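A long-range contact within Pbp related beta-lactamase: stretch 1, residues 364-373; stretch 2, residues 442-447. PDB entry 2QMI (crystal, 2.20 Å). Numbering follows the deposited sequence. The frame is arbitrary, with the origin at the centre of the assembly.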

# COMPACT_ATOMS: atom_id res chain seq x y z
N LYS A 364 -29.46 0.76 -19.37
CA LYS A 364 -28.14 0.20 -19.66
C LYS A 364 -27.49 0.91 -20.83
O LYS A 364 -26.27 0.98 -20.93
CB LYS A 364 -28.23 -1.30 -20.00
CG LYS A 364 -28.25 -2.25 -18.82
CD LYS A 364 -27.62 -3.60 -19.21
CE LYS A 364 -27.80 -4.68 -18.14
NZ LYS A 364 -29.18 -5.24 -18.12
N LYS A 365 -28.32 1.44 -21.73
CA LYS A 365 -27.82 2.15 -22.91
C LYS A 365 -27.14 3.48 -22.59
O LYS A 365 -26.31 3.97 -23.36
CB LYS A 365 -28.98 2.43 -23.87
CG LYS A 365 -29.78 1.22 -24.33
CD LYS A 365 -30.82 1.68 -25.36
CE LYS A 365 -31.72 0.55 -25.87
NZ LYS A 365 -32.75 1.11 -26.81
N VAL A 366 -27.50 4.06 -21.45
CA VAL A 366 -26.98 5.36 -21.05
C VAL A 366 -25.63 5.33 -20.33
O VAL A 366 -24.99 6.38 -20.16
CB VAL A 366 -28.06 6.08 -20.19
CG1 VAL A 366 -27.44 6.98 -19.16
CG2 VAL A 366 -28.96 6.89 -21.11
N GLU A 367 -25.18 4.15 -19.91
CA GLU A 367 -23.90 4.03 -19.23
C GLU A 367 -22.76 4.11 -20.23
O GLU A 367 -22.90 3.68 -21.38
CB GLU A 367 -23.80 2.70 -18.47
CG GLU A 367 -24.88 2.50 -17.40
CD GLU A 367 -24.72 1.16 -16.68
OE1 GLU A 367 -24.59 0.14 -17.38
OE2 GLU A 367 -24.74 1.15 -15.43
N GLY A 368 -21.63 4.65 -19.79
CA GLY A 368 -20.46 4.79 -20.64
C GLY A 368 -19.67 6.06 -20.35
O GLY A 368 -19.88 6.72 -19.33
N ARG A 369 -18.74 6.39 -21.25
CA ARG A 369 -17.91 7.58 -21.10
C ARG A 369 -18.41 8.64 -22.08
O ARG A 369 -18.69 8.34 -23.23
CB ARG A 369 -16.43 7.23 -21.39
CG ARG A 369 -15.45 8.40 -21.27
CD ARG A 369 -14.03 7.89 -21.02
NE ARG A 369 -13.01 8.94 -21.01
CZ ARG A 369 -12.64 9.64 -22.08
NH1 ARG A 369 -13.20 9.42 -23.27
NH2 ARG A 369 -11.69 10.57 -21.98
N TYR A 370 -18.53 9.88 -21.60
CA TYR A 370 -19.02 10.99 -22.41
C TYR A 370 -17.98 12.09 -22.58
O TYR A 370 -17.32 12.47 -21.61
CB TYR A 370 -20.28 11.57 -21.76
CG TYR A 370 -21.50 10.68 -21.87
CD1 TYR A 370 -22.47 10.91 -22.83
CD2 TYR A 370 -21.67 9.59 -21.01
CE1 TYR A 370 -23.58 10.08 -22.95
CE2 TYR A 370 -22.77 8.76 -21.12
CZ TYR A 370 -23.73 9.01 -22.09
OH TYR A 370 -24.83 8.20 -22.18
N MET A 371 -17.84 12.60 -23.80
CA MET A 371 -16.87 13.67 -24.10
C MET A 371 -17.52 14.96 -24.57
O MET A 371 -18.55 14.96 -25.24
CB MET A 371 -15.89 13.22 -25.18
CG MET A 371 -15.13 11.96 -24.87
SD MET A 371 -14.36 12.09 -23.27
CE MET A 371 -12.83 12.98 -23.71
N GLY A 372 -16.88 16.08 -24.24
CA GLY A 372 -17.38 17.37 -24.66
C GLY A 372 -16.85 17.66 -26.05
O GLY A 372 -16.29 16.77 -26.71
N TYR A 373 -17.01 18.91 -26.50
CA TYR A 373 -16.53 19.34 -27.81
C TYR A 373 -15.05 18.98 -27.97
O TYR A 373 -14.20 19.43 -27.20
CB TYR A 373 -16.72 20.85 -27.95
CG TYR A 373 -16.12 21.47 -29.19
CD1 TYR A 373 -16.81 21.47 -30.40
CD2 TYR A 373 -14.87 22.09 -29.15
CE1 TYR A 373 -16.28 22.09 -31.54
CE2 TYR A 373 -14.33 22.71 -30.27
CZ TYR A 373 -15.04 22.71 -31.46
OH TYR A 373 -14.51 23.34 -32.56
N TYR A 442 -23.93 22.11 -20.86
CA TYR A 442 -23.12 21.23 -21.70
C TYR A 442 -23.82 20.26 -22.64
O TYR A 442 -25.01 19.97 -22.52
CB TYR A 442 -22.18 20.42 -20.81
CG TYR A 442 -21.41 21.21 -19.78
CD1 TYR A 442 -20.27 21.93 -20.13
CD2 TYR A 442 -21.80 21.20 -18.43
CE1 TYR A 442 -19.53 22.61 -19.17
CE2 TYR A 442 -21.06 21.89 -17.46
CZ TYR A 442 -19.93 22.59 -17.84
OH TYR A 442 -19.18 23.25 -16.89
N ARG A 443 -23.04 19.76 -23.59
CA ARG A 443 -23.46 18.74 -24.54
C ARG A 443 -22.32 17.72 -24.44
O ARG A 443 -21.15 18.10 -24.51
CB ARG A 443 -23.55 19.25 -25.98
CG ARG A 443 -23.79 18.09 -26.97
CD ARG A 443 -23.87 18.51 -28.43
NE ARG A 443 -24.17 17.36 -29.29
CZ ARG A 443 -24.34 17.42 -30.61
NH1 ARG A 443 -24.24 18.57 -31.25
NH2 ARG A 443 -24.61 16.32 -31.29
N LEU A 444 -22.66 16.46 -24.26
CA LEU A 444 -21.67 15.40 -24.12
C LEU A 444 -22.06 14.20 -25.00
O LEU A 444 -23.23 13.85 -25.10
CB LEU A 444 -21.57 14.97 -22.66
CG LEU A 444 -21.24 16.10 -21.67
CD1 LEU A 444 -21.54 15.66 -20.25
CD2 LEU A 444 -19.78 16.48 -21.83
N ILE A 445 -21.07 13.56 -25.62
CA ILE A 445 -21.36 12.43 -26.49
C ILE A 445 -20.61 11.18 -26.07
O ILE A 445 -19.37 11.16 -26.04
CB ILE A 445 -21.01 12.77 -27.96
CG1 ILE A 445 -21.75 14.04 -28.38
CG2 ILE A 445 -21.37 11.59 -28.87
CD1 ILE A 445 -21.33 14.56 -29.75
N LYS A 446 -21.37 10.13 -25.76
CA LYS A 446 -20.82 8.85 -25.31
C LYS A 446 -19.73 8.28 -26.22
O LYS A 446 -19.88 8.24 -27.44
CB LYS A 446 -21.95 7.83 -25.18
CG LYS A 446 -21.51 6.38 -25.12
CD LYS A 446 -21.53 5.81 -23.71
CE LYS A 446 -22.93 5.88 -23.13
NZ LYS A 446 -23.95 5.35 -24.08
N SER A 447 -18.62 7.84 -25.62
CA SER A 447 -17.51 7.24 -26.36
C SER A 447 -17.91 5.85 -26.89
O SER A 447 -17.32 4.85 -26.42
CB SER A 447 -16.28 7.08 -25.45
OG SER A 447 -15.70 8.33 -25.12
OXT SER A 447 -18.81 5.78 -27.76
O HOH W 1 -18.59 20.35 -24.69

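The contact is a short antiparallel strand pairing at the chain's C-terminal end, a backbone ladder extended by the side chain of Lys446, which folds over a tyrosine ring to reach the loop before the partner strand. Strand 368-371 and strand 442-446 run at 136° to one another, antiparallel but markedly splayed, and their axes approach to 4.1 Å. Met371 and Ile445 form the hydrogen-bonded pair of the ladder: Met371 N donates to Ile445 O at 3.1 Å, and Ile445 N returns a bond to Met371 O at 2.9 Å, both nearly straight. One step on, Tyr370 and Lys446 face each other as a non-hydrogen-bonded pair, with their CA atoms only 4.0 Å apart. The next rung closes at the C-terminal residue, where Ser447 N donates to Arg369 O; at 2.4 Å this bond is very short as modelled. The same carbonyls also take CA-H...O contacts, Arg369 O from Lys446 CA at 3.0 Å and Met371 O from Leu444 CA at 3.3 Å, as is common where strands lie close.

Tyr370 and Lys446 share one face of the sheet. Lys446 CB sits over the face of the Tyr370 ring, 3.8 Å from its centroid, so the aliphatic base of the lysine makes a CH-pi contact. Its chain then bends, with chi2 near 102° and chi3 and chi4 both p, and carries the ammonium to the loop, where Lys446 NZ donates to Lys365 O at 2.8 Å. A backbone carbonyl thus receives the charged group, without a salt bridge. Tyr370 OH turns to the same loop and donates to Val366 O at 2.7 Å, so both side chains tie the loop to the paired strands. The lysine passes Gly368, whose CA lies 3.4 Å from Lys446 CD; an ideal CB there would be 2.0 Å from Lys446 CD, and the backbone angles of Gly368 by themselves call for glycine.

Leu444 adds an apolar contact, its CB 3.7 Å from Tyr370 CB, while its CD2 lies 3.8 Å from Gly372 N. On the other face, with Met371 and Ile445, Met371 CG approaches Ser447 OG at 3.7 Å. Arg369 NH1 makes a weak hydrogen bond to Ser447 OG at 3.3 Å, and the position of NH1 is less certain. Past the ladder, a water accepts from Tyr373 N at 2.8 Å and donates weakly to Arg443 O at 3.4 Å, bridging the two stretches beyond the last direct backbone hydrogen bond.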